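Local structure of tail spike protein (Acinetobacter phage vB_AbaP_AS12, 6EU4) at residues L121-Y132 and D146-L157; A278-W286 and D302-A313. The protein is the tailspike of an Acinetobacter phage, which probably recognises and degrades the capsular polysaccharide of the host bacterium at the start of infection. All coordinates share one frame; numbering follows the deposited sequence.

Contact 1 of 2, residues L121-Y132 and D146-L157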
loop_
_atom_site.group_PDB
_atom_site.type_symbol
_atom_site.label_atom_id
_atom_site.label_comp_id
_atom_site.label_asym_id
_atom_site.label_seq_id
_atom_site.Cartn_x
_atom_site.Cartn_y
_atom_site.Cartn_z
ATOM N N LEU A 121 -16.082 -26.129 16.448
ATOM C CA LEU A 121 -17.174 -26.544 15.575
ATOM C C LEU A 121 -16.703 -27.704 14.706
ATOM O O LEU A 121 -15.693 -27.593 14.007
ATOM C CB LEU A 121 -17.639 -25.373 14.708
ATOM C CG LEU A 121 -18.084 -24.129 15.493
ATOM C CD1 LEU A 121 -18.559 -23.018 14.547
ATOM C CD2 LEU A 121 -19.160 -24.443 16.538
ATOM N N ASN A 122 -17.446 -28.812 14.738
ATOM C CA ASN A 122 -16.980 -30.068 14.160
ATOM C C ASN A 122 -17.877 -30.599 13.052
ATOM O O ASN A 122 -17.718 -31.751 12.630
ATOM C CB ASN A 122 -16.856 -31.093 15.273
ATOM C CG ASN A 122 -16.013 -30.584 16.402
ATOM O OD1 ASN A 122 -14.966 -29.968 16.168
ATOM N ND2 ASN A 122 -16.467 -30.800 17.629
ATOM N N GLY A 123 -18.803 -29.788 12.574
ATOM C CA GLY A 123 -19.693 -30.179 11.503
ATOM C C GLY A 123 -20.726 -29.086 11.357
ATOM O O GLY A 123 -20.514 -27.969 11.825
ATOM N N LEU A 124 -21.839 -29.417 10.712
ATOM C CA LEU A 124 -22.923 -28.463 10.522
ATOM C C LEU A 124 -23.958 -28.646 11.620
ATOM O O LEU A 124 -24.403 -29.771 11.903
ATOM C CB LEU A 124 -23.581 -28.627 9.164
ATOM C CG LEU A 124 -22.636 -28.387 7.990
ATOM C CD1 LEU A 124 -23.317 -28.811 6.681
ATOM C CD2 LEU A 124 -22.154 -26.931 7.963
ATOM N N TYR A 125 -24.333 -27.539 12.229
ATOM C CA TYR A 125 -25.363 -27.509 13.253
ATOM C C TYR A 125 -26.517 -26.670 12.725
ATOM O O TYR A 125 -26.294 -25.596 12.161
ATOM C CB TYR A 125 -24.831 -26.906 14.537
ATOM C CG TYR A 125 -23.540 -27.503 15.030
ATOM C CD1 TYR A 125 -23.529 -28.611 15.870
ATOM C CD2 TYR A 125 -22.325 -26.954 14.654
ATOM C CE1 TYR A 125 -22.327 -29.150 16.336
ATOM C CE2 TYR A 125 -21.121 -27.476 15.115
ATOM C CZ TYR A 125 -21.122 -28.559 15.945
ATOM O OH TYR A 125 -19.918 -29.065 16.376
ATOM N N HIS A 126 -27.744 -27.160 12.900
ATOM C CA HIS A 126 -28.934 -26.459 12.427
ATOM C C HIS A 126 -29.600 -25.716 13.579
ATOM O O HIS A 126 -29.649 -26.210 14.704
ATOM C CB HIS A 126 -29.917 -27.440 11.783
ATOM C CG HIS A 126 -29.408 -27.989 10.495
ATOM N ND1 HIS A 126 -28.373 -28.901 10.439
ATOM C CD2 HIS A 126 -29.755 -27.724 9.215
ATOM C CE1 HIS A 126 -28.119 -29.184 9.173
ATOM N NE2 HIS A 126 -28.944 -28.485 8.411
ATOM N N THR A 127 -30.083 -24.509 13.293
ATOM C CA THR A 127 -30.611 -23.625 14.322
ATOM C C THR A 127 -31.919 -23.004 13.867
ATOM O O THR A 127 -32.069 -22.636 12.702
ATOM C CB THR A 127 -29.630 -22.507 14.632
ATOM O OG1 THR A 127 -29.324 -21.814 13.410
ATOM C CG2 THR A 127 -28.371 -23.077 15.258
ATOM N N SER A 128 -32.861 -22.865 14.799
ATOM C CA SER A 128 -34.139 -22.229 14.500
ATOM C C SER A 128 -34.197 -20.774 14.951
ATOM O O SER A 128 -35.167 -20.075 14.619
ATOM C CB SER A 128 -35.280 -22.990 15.157
ATOM O OG SER A 128 -35.275 -22.748 16.555
ATOM N N VAL A 129 -33.205 -20.317 15.710
ATOM C CA VAL A 129 -33.105 -18.923 16.133
ATOM C C VAL A 129 -31.663 -18.478 15.928
ATOM O O VAL A 129 -30.762 -19.309 15.726
ATOM C CB VAL A 129 -33.544 -18.745 17.607
ATOM C CG1 VAL A 129 -35.049 -19.022 17.761
ATOM C CG2 VAL A 129 -32.747 -19.645 18.527
ATOM N N PRO A 130 -31.407 -17.173 15.957
ATOM C CA PRO A 130 -30.014 -16.719 15.944
ATOM C C PRO A 130 -29.304 -17.186 17.206
ATOM O O PRO A 130 -29.930 -17.425 18.245
ATOM C CB PRO A 130 -30.132 -15.184 15.907
ATOM C CG PRO A 130 -31.585 -14.906 15.563
ATOM C CD PRO A 130 -32.338 -16.046 16.138
ATOM N N VAL A 131 -27.976 -17.274 17.121
ATOM C CA VAL A 131 -27.132 -17.509 18.287
ATOM C C VAL A 131 -26.219 -16.308 18.433
ATOM O O VAL A 131 -25.806 -15.713 17.432
ATOM C CB VAL A 131 -26.330 -18.821 18.184
ATOM C CG1 VAL A 131 -27.311 -20.014 18.145
ATOM C CG2 VAL A 131 -25.411 -18.846 16.954
ATOM N N TYR A 132 -25.958 -15.919 19.673
ATOM C CA TYR A 132 -25.182 -14.721 19.930
ATOM C C TYR A 132 -23.902 -15.050 20.686
ATOM O O TYR A 132 -23.776 -16.080 21.353
ATOM C CB TYR A 132 -26.020 -13.685 20.702
ATOM C CG TYR A 132 -26.347 -14.068 22.130
ATOM C CD1 TYR A 132 -25.449 -13.821 23.166
ATOM C CD2 TYR A 132 -27.552 -14.683 22.439
ATOM C CE1 TYR A 132 -25.755 -14.183 24.475
ATOM C CE2 TYR A 132 -27.858 -15.041 23.741
ATOM C CZ TYR A 132 -26.955 -14.780 24.745
ATOM O OH TYR A 132 -27.242 -15.141 26.031
ATOM N N ASP A 146 -17.525 -27.499 5.796
ATOM C CA ASP A 146 -18.066 -28.566 6.620
ATOM C C ASP A 146 -18.428 -28.154 8.032
ATOM O O ASP A 146 -19.056 -28.954 8.740
ATOM C CB ASP A 146 -17.068 -29.724 6.690
ATOM C CG ASP A 146 -16.820 -30.349 5.323
ATOM O OD1 ASP A 146 -17.748 -30.362 4.476
ATOM O OD2 ASP A 146 -15.703 -30.825 5.101
ATOM N N CYS A 147 -18.073 -26.942 8.453
ATOM C CA CYS A 147 -18.268 -26.479 9.824
ATOM C C CYS A 147 -19.122 -25.221 9.821
ATOM O O CYS A 147 -18.849 -24.292 9.060
ATOM C CB CYS A 147 -16.930 -26.163 10.506
ATOM S SG CYS A 147 -15.807 -27.567 10.548
ATOM N N GLY A 148 -20.126 -25.166 10.687
ATOM C CA GLY A 148 -20.863 -23.929 10.801
ATOM C C GLY A 148 -22.313 -24.159 11.156
ATOM O O GLY A 148 -22.694 -25.229 11.621
ATOM N N PHE A 149 -23.089 -23.098 10.939
ATOM C CA PHE A 149 -24.468 -23.010 11.404
ATOM C C PHE A 149 -25.380 -22.811 10.207
ATOM O O PHE A 149 -25.122 -21.934 9.375
ATOM C CB PHE A 149 -24.666 -21.843 12.377
ATOM C CG PHE A 149 -23.792 -21.901 13.597
ATOM C CD1 PHE A 149 -23.541 -23.101 14.242
ATOM C CD2 PHE A 149 -23.217 -20.750 14.102
ATOM C CE1 PHE A 149 -22.719 -23.155 15.376
ATOM C CE2 PHE A 149 -22.380 -20.800 15.230
ATOM C CZ PHE A 149 -22.138 -22.017 15.861
ATOM N N ILE A 150 -26.454 -23.596 10.156
ATOM C CA ILE A 150 -27.478 -23.500 9.126
ATOM C C ILE A 150 -28.768 -23.067 9.810
ATOM O O ILE A 150 -29.333 -23.817 10.614
ATOM C CB ILE A 150 -27.669 -24.833 8.395
ATOM C CG1 ILE A 150 -26.311 -25.393 7.945
ATOM C CG2 ILE A 150 -28.617 -24.654 7.221
ATOM C CD1 ILE A 150 -25.596 -24.533 6.935
ATOM N N LYS A 151 -29.241 -21.871 9.488
ATOM C CA LYS A 151 -30.457 -21.355 10.089
ATOM C C LYS A 151 -31.655 -21.717 9.220
ATOM O O LYS A 151 -31.636 -21.481 8.008
ATOM C CB LYS A 151 -30.356 -19.842 10.253
ATOM C CG LYS A 151 -31.599 -19.277 10.901
ATOM C CD LYS A 151 -31.269 -18.178 11.852
ATOM C CE LYS A 151 -32.492 -17.722 12.610
ATOM N NZ LYS A 151 -33.218 -16.709 11.859
ATOM N N THR A 152 -32.703 -22.259 9.846
ATOM C CA THR A 152 -33.821 -22.870 9.134
ATOM C C THR A 152 -35.100 -22.047 9.168
ATOM O O THR A 152 -36.128 -22.493 8.631
ATOM C CB THR A 152 -34.131 -24.248 9.725
ATOM O OG1 THR A 152 -34.596 -24.089 11.068
ATOM C CG2 THR A 152 -32.885 -25.132 9.723
ATOM N N THR A 153 -35.082 -20.898 9.813
ATOM C CA THR A 153 -36.255 -20.048 9.970
ATOM C C THR A 153 -35.831 -18.597 9.822
ATOM O O THR A 153 -34.637 -18.277 9.748
ATOM C CB THR A 153 -36.896 -20.179 11.356
ATOM O OG1 THR A 153 -36.047 -19.493 12.298
ATOM C CG2 THR A 153 -37.081 -21.636 11.768
ATOM N N ASN A 154 -36.826 -17.711 9.862
ATOM C CA ASN A 154 -36.584 -16.279 9.973
ATOM C C ASN A 154 -36.785 -15.771 11.402
ATOM O O ASN A 154 -36.958 -14.565 11.601
ATOM C CB ASN A 154 -37.496 -15.519 9.005
ATOM C CG ASN A 154 -37.283 -15.946 7.559
ATOM O OD1 ASN A 154 -38.180 -16.530 6.935
ATOM N ND2 ASN A 154 -36.088 -15.702 7.036
ATOM N N ASN A 155 -36.748 -16.661 12.392
ATOM C CA ASN A 155 -37.000 -16.264 13.764
ATOM C C ASN A 155 -35.854 -15.406 14.287
ATOM O O ASN A 155 -34.716 -15.477 13.807
ATOM C CB ASN A 155 -37.174 -17.479 14.666
ATOM C CG ASN A 155 -38.413 -18.268 14.347
ATOM O OD1 ASN A 155 -39.316 -17.786 13.665
ATOM N ND2 ASN A 155 -38.458 -19.496 14.830
ATOM N N THR A 156 -36.167 -14.606 15.302
ATOM C CA THR A 156 -35.212 -13.689 15.914
ATOM C C THR A 156 -34.904 -14.103 17.351
ATOM O O THR A 156 -35.537 -14.991 17.932
ATOM C CB THR A 156 -35.747 -12.251 15.915
ATOM O OG1 THR A 156 -36.814 -12.126 16.875
ATOM C CG2 THR A 156 -36.272 -11.837 14.543
ATOM N N LEU A 157 -33.934 -13.409 17.943
ATOM C CA LEU A 157 -33.787 -13.442 19.389
ATOM C C LEU A 157 -34.991 -12.765 20.041
ATOM O O LEU A 157 -35.780 -12.070 19.393
ATOM C CB LEU A 157 -32.495 -12.746 19.819
ATOM C CG LEU A 157 -31.178 -13.373 19.336
ATOM C CD1 LEU A 157 -30.001 -12.438 19.601
ATOM C CD2 LEU A 157 -30.979 -14.703 20.040
HETATM O O HOH W 1 -37.612 -21.454 17.048
#

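Contact 2 of 2, residues A278-W286 and D302-A313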
loop_
_atom_site.group_PDB
_atom_site.type_symbol
_atom_site.label_atom_id
_atom_site.label_comp_id
_atom_site.label_asym_id
_atom_site.label_seq_id
_atom_site.Cartn_x
_atom_site.Cartn_y
_atom_site.Cartn_z
ATOM N N ALA A 278 -16.568 -10.289 -1.658
ATOM C CA ALA A 278 -17.991 -9.966 -1.743
ATOM C C ALA A 278 -18.544 -10.616 -3.006
ATOM O O ALA A 278 -17.974 -10.437 -4.082
ATOM C CB ALA A 278 -18.212 -8.453 -1.797
ATOM N N THR A 279 -19.608 -11.404 -2.887
ATOM C CA THR A 279 -20.211 -11.980 -4.082
ATOM C C THR A 279 -21.723 -11.821 -4.067
ATOM O O THR A 279 -22.364 -11.762 -3.013
ATOM C CB THR A 279 -19.864 -13.496 -4.282
ATOM O OG1 THR A 279 -20.521 -14.290 -3.301
ATOM C CG2 THR A 279 -18.339 -13.771 -4.178
ATOM N N ASP A 280 -22.281 -11.770 -5.274
ATOM C CA ASP A 280 -23.680 -11.974 -5.597
ATOM C C ASP A 280 -24.569 -10.774 -5.279
ATOM O O ASP A 280 -25.728 -10.756 -5.713
ATOM C CB ASP A 280 -24.242 -13.233 -4.909
ATOM C CG ASP A 280 -23.433 -14.485 -5.279
ATOM O OD1 ASP A 280 -23.335 -14.759 -6.481
ATOM O OD2 ASP A 280 -22.841 -15.136 -4.403
ATOM N N ALA A 281 -24.078 -9.774 -4.567
ATOM C CA ALA A 281 -24.915 -8.664 -4.123
ATOM C C ALA A 281 -25.591 -7.931 -5.280
ATOM O O ALA A 281 -24.947 -7.548 -6.266
ATOM C CB ALA A 281 -24.056 -7.688 -3.324
ATOM N N GLY A 282 -26.888 -7.676 -5.120
ATOM C CA GLY A 282 -27.662 -7.020 -6.153
ATOM C C GLY A 282 -27.860 -5.524 -5.971
ATOM O O GLY A 282 -28.366 -4.871 -6.893
ATOM N N LEU A 283 -27.457 -4.970 -4.818
ATOM C CA LEU A 283 -27.606 -3.545 -4.520
ATOM C C LEU A 283 -26.264 -2.849 -4.334
ATOM O O LEU A 283 -25.961 -1.914 -5.085
ATOM C CB LEU A 283 -28.500 -3.372 -3.282
ATOM C CG LEU A 283 -28.709 -1.937 -2.777
ATOM C CD1 LEU A 283 -29.389 -1.111 -3.828
ATOM C CD2 LEU A 283 -29.525 -1.895 -1.469
ATOM N N TYR A 284 -25.458 -3.260 -3.345
ATOM C CA TYR A 284 -24.081 -2.822 -3.181
ATOM C C TYR A 284 -23.220 -4.012 -2.795
ATOM O O TYR A 284 -23.625 -4.831 -1.974
ATOM C CB TYR A 284 -23.913 -1.767 -2.078
ATOM C CG TYR A 284 -24.682 -0.510 -2.292
ATOM C CD1 TYR A 284 -24.331 0.371 -3.310
ATOM C CD2 TYR A 284 -25.739 -0.168 -1.454
ATOM C CE1 TYR A 284 -25.025 1.533 -3.505
ATOM C CE2 TYR A 284 -26.451 0.997 -1.656
ATOM C CZ TYR A 284 -26.082 1.836 -2.688
ATOM O OH TYR A 284 -26.765 3.014 -2.882
ATOM N N GLY A 285 -22.002 -4.062 -3.320
ATOM C CA GLY A 285 -21.032 -5.015 -2.816
ATOM C C GLY A 285 -20.593 -4.648 -1.408
ATOM O O GLY A 285 -20.735 -5.425 -0.458
ATOM N N TRP A 286 -20.065 -3.439 -1.278
ATOM C CA TRP A 286 -19.638 -2.871 -0.011
ATOM C C TRP A 286 -20.389 -1.575 0.204
ATOM O O TRP A 286 -20.392 -0.704 -0.674
ATOM C CB TRP A 286 -18.142 -2.581 -0.028
ATOM C CG TRP A 286 -17.267 -3.743 -0.215
ATOM C CD1 TRP A 286 -17.019 -4.418 -1.376
ATOM C CD2 TRP A 286 -16.468 -4.375 0.798
ATOM N NE1 TRP A 286 -16.117 -5.432 -1.148
ATOM C CE2 TRP A 286 -15.766 -5.423 0.180
ATOM C CE3 TRP A 286 -16.287 -4.148 2.166
ATOM C CZ2 TRP A 286 -14.900 -6.263 0.880
ATOM C CZ3 TRP A 286 -15.419 -4.979 2.864
ATOM C CH2 TRP A 286 -14.736 -6.023 2.212
ATOM N N ASP A 302 -17.215 -10.590 -6.950
ATOM C CA ASP A 302 -17.666 -11.289 -8.147
ATOM C C ASP A 302 -19.185 -11.255 -8.214
ATOM O O ASP A 302 -19.875 -11.425 -7.197
ATOM C CB ASP A 302 -17.216 -12.768 -8.174
ATOM C CG ASP A 302 -15.727 -12.963 -8.468
ATOM O OD1 ASP A 302 -14.907 -12.217 -7.912
ATOM O OD2 ASP A 302 -15.388 -13.915 -9.233
ATOM N N PHE A 303 -19.700 -11.064 -9.427
ATOM C CA PHE A 303 -21.126 -11.242 -9.709
ATOM C C PHE A 303 -21.982 -10.253 -8.923
ATOM O O PHE A 303 -23.042 -10.605 -8.390
ATOM C CB PHE A 303 -21.580 -12.676 -9.435
ATOM C CG PHE A 303 -20.698 -13.713 -10.057
ATOM C CD1 PHE A 303 -20.537 -13.765 -11.428
ATOM C CD2 PHE A 303 -20.023 -14.624 -9.267
ATOM C CE1 PHE A 303 -19.710 -14.721 -12.011
ATOM C CE2 PHE A 303 -19.185 -15.574 -9.848
ATOM C CZ PHE A 303 -19.032 -15.607 -11.218
ATOM N N VAL A 304 -21.558 -8.997 -8.891
ATOM C CA VAL A 304 -22.326 -7.931 -8.265
ATOM C C VAL A 304 -23.216 -7.292 -9.327
ATOM O O VAL A 304 -22.736 -6.885 -10.396
ATOM C CB VAL A 304 -21.384 -6.902 -7.613
ATOM C CG1 VAL A 304 -22.138 -5.669 -7.177
ATOM C CG2 VAL A 304 -20.692 -7.562 -6.421
ATOM N N GLY A 305 -24.518 -7.229 -9.047
ATOM C CA GLY A 305 -25.490 -6.878 -10.058
ATOM C C GLY A 305 -25.707 -8.025 -11.023
ATOM O O GLY A 305 -24.998 -9.038 -11.006
ATOM N N ALA A 306 -26.700 -7.872 -11.880
ATOM C CA ALA A 306 -26.993 -8.865 -12.897
ATOM C C ALA A 306 -27.383 -8.144 -14.177
ATOM O O ALA A 306 -27.861 -7.009 -14.148
ATOM C CB ALA A 306 -28.125 -9.802 -12.453
ATOM N N ASP A 307 -27.195 -8.826 -15.298
ATOM C CA ASP A 307 -27.492 -8.227 -16.589
ATOM C C ASP A 307 -28.953 -7.819 -16.638
ATOM O O ASP A 307 -29.854 -8.647 -16.441
ATOM C CB ASP A 307 -27.162 -9.221 -17.699
ATOM C CG ASP A 307 -26.974 -8.557 -19.050
ATOM O OD1 ASP A 307 -27.192 -7.328 -19.179
ATOM O OD2 ASP A 307 -26.641 -9.296 -19.993
ATOM N N GLY A 308 -29.192 -6.537 -16.885
ATOM C CA GLY A 308 -30.530 -5.981 -16.888
ATOM C C GLY A 308 -31.094 -5.621 -15.524
ATOM O O GLY A 308 -32.191 -5.037 -15.467
ATOM N N SER A 309 -30.395 -5.975 -14.432
ATOM C CA SER A 309 -30.805 -5.680 -13.053
ATOM C C SER A 309 -29.579 -5.169 -12.311
ATOM O O SER A 309 -28.968 -5.882 -11.494
ATOM C CB SER A 309 -31.380 -6.919 -12.359
ATOM O OG SER A 309 -32.579 -7.330 -12.977
ATOM N N PRO A 310 -29.148 -3.953 -12.624
ATOM C CA PRO A 310 -27.879 -3.455 -12.080
ATOM C C PRO A 310 -27.946 -3.182 -10.589
ATOM O O PRO A 310 -28.989 -2.819 -10.034
ATOM C CB PRO A 310 -27.650 -2.160 -12.863
ATOM C CG PRO A 310 -29.039 -1.696 -13.205
ATOM C CD PRO A 310 -29.770 -2.978 -13.539
ATOM N N ALA A 311 -26.798 -3.372 -9.944
ATOM C CA ALA A 311 -26.553 -2.831 -8.621
ATOM C C ALA A 311 -26.448 -1.319 -8.724
ATOM O O ALA A 311 -26.229 -0.759 -9.801
ATOM C CB ALA A 311 -25.262 -3.420 -8.037
ATOM N N LYS A 312 -26.602 -0.643 -7.597
ATOM C CA LYS A 312 -26.349 0.792 -7.612
ATOM C C LYS A 312 -24.862 1.070 -7.737
ATOM O O LYS A 312 -24.445 1.912 -8.547
ATOM C CB LYS A 312 -26.935 1.453 -6.369
ATOM C CG LYS A 312 -28.465 1.551 -6.454
ATOM C CD LYS A 312 -29.049 2.322 -5.246
ATOM C CE LYS A 312 -30.573 2.242 -5.155
ATOM N NZ LYS A 312 -31.273 2.329 -6.474
ATOM N N ALA A 313 -24.046 0.367 -6.951
ATOM C CA ALA A 313 -22.600 0.541 -7.004
ATOM C C ALA A 313 -21.908 -0.713 -6.501
ATOM O O ALA A 313 -22.414 -1.400 -5.613
ATOM C CB ALA A 313 -22.135 1.731 -6.160
HETATM O O HOH W 2 -29.351 -6.391 -8.872
HETATM O O HOH W 3 -29.907 -2.083 -7.368
#

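Contact 1 of 2, residues L121-Y132 and D146-L157
I150 lies over one face of the H126 ring, a CH-pi contact with CB 4.0 Å from the ring centroid. The two side chains run side by side and point the same way. The methyl CG2 of T152 sits at the edge of the same ring, near its plane. On the opposite side of the strands, the F149 ring takes Y125 CD2 at its edge, 3.9 Å from F149 CE1. The L121 side chain crosses that of F149 at about a right angle, and its CD2 lies 3.9 Å from F149 CZ. V131 CG2 touches the CD2 and CE2 side of that ring. Strands 124-127 and 148-151 are parallel and in register. Their alternating backbone bonds include Y125 N to G148 O and I150 N to Y125 O, the latter at 2.8 Å.

Past the strands, S128 O receives a hydrogen bond from T153 OG1, from above the carbonyl plane. The modelled length, 2.5 Å, is unusually short and is no measure of its strength. A weak bond from N155 ND2 reaches the same oxygen. T153 OG1 also accepts from N155 N, which makes an ST turn. K151 has CG anti to its backbone N (chi1 -179°), and its chain bends to lay CE against V129 C at 3.5 Å. Its NZ then bonds N155 O and T153 O, and forms a salt bridge with D174. P130 packs on L157, CB to CG 4.0 Å. At D146, R182 of a second subunit joins by a salt bridge.

The pair belongs to stacked parallel strands, as in the beta-helix of phage tailspikes. Strand 196-200 pairs in parallel with 148-151 and touches L121, F149, I150 and K151. Strand 175-179 packs on F149 and P130. Helix 106-113 covers Y125, T127 and V131.

Contact 2 of 2, residues A278-W286 and D302-A313
K312 lays its aliphatic chain against both L283 and Y284. Its CB lies 3.4 Å from Y284 CE1, and its CD lies 3.4 Å from Y284 OH. L283 runs beside it, with CD1 3.7 Å from K312 CD. With chi1 at 177° the L283 side chain extends away from the backbone N, and the chi2 turn of 62° brings CD1 back to the lysine. A313 CB sits in the plane of the Y284 ring, at its edge. A bent backbone bond, K312 N to L283 O (2.9 Å, 137°), joins the two chains here.

Further back, G305 N bonds A281 O at 2.8 Å, and V304 CG1 rests on that same oxygen. At the other end, D302 N bonds A278 O and D280 N bonds D302 O, a short parallel pairing. The D280 and F303 side chains run side by side with nearly parallel planes, and touch at D280 OD1 and F303 CB. T279 OG1 donates to D280 OD2 and also bonds S249.

Residues 306-310 loop outward through a type II turn from A306 to S309. Two waters tie the loop to G282 O, one through S309 O and one through P310 O.

The contact joins strand ends and the turns beside them. Strand 253-257 lies against A278, A281 and Y284 on one side. Strand 321-334 follows on the other and touches D302, V304 and A311.

How the contacts relate
Contacts 1 and 2 lie in series along the chain, and contact 1 closes before contact 2 opens. Their centres are about 26 Å apart. The nearest atoms are about 15 Å apart, so they do not touch. Both join consecutive parallel segments of the same stacked-strand body. The centre of contact 1 lies farther out, about 31 Å from the centre of the chain, where a second subunit also reaches it. The centre of contact 2 lies about 13 Å from the chain centre, and no other chain of the assembly touches its segments. Contact 1 pairs two regular strands; contact 2 joins strand ends and turns, with one outward loop.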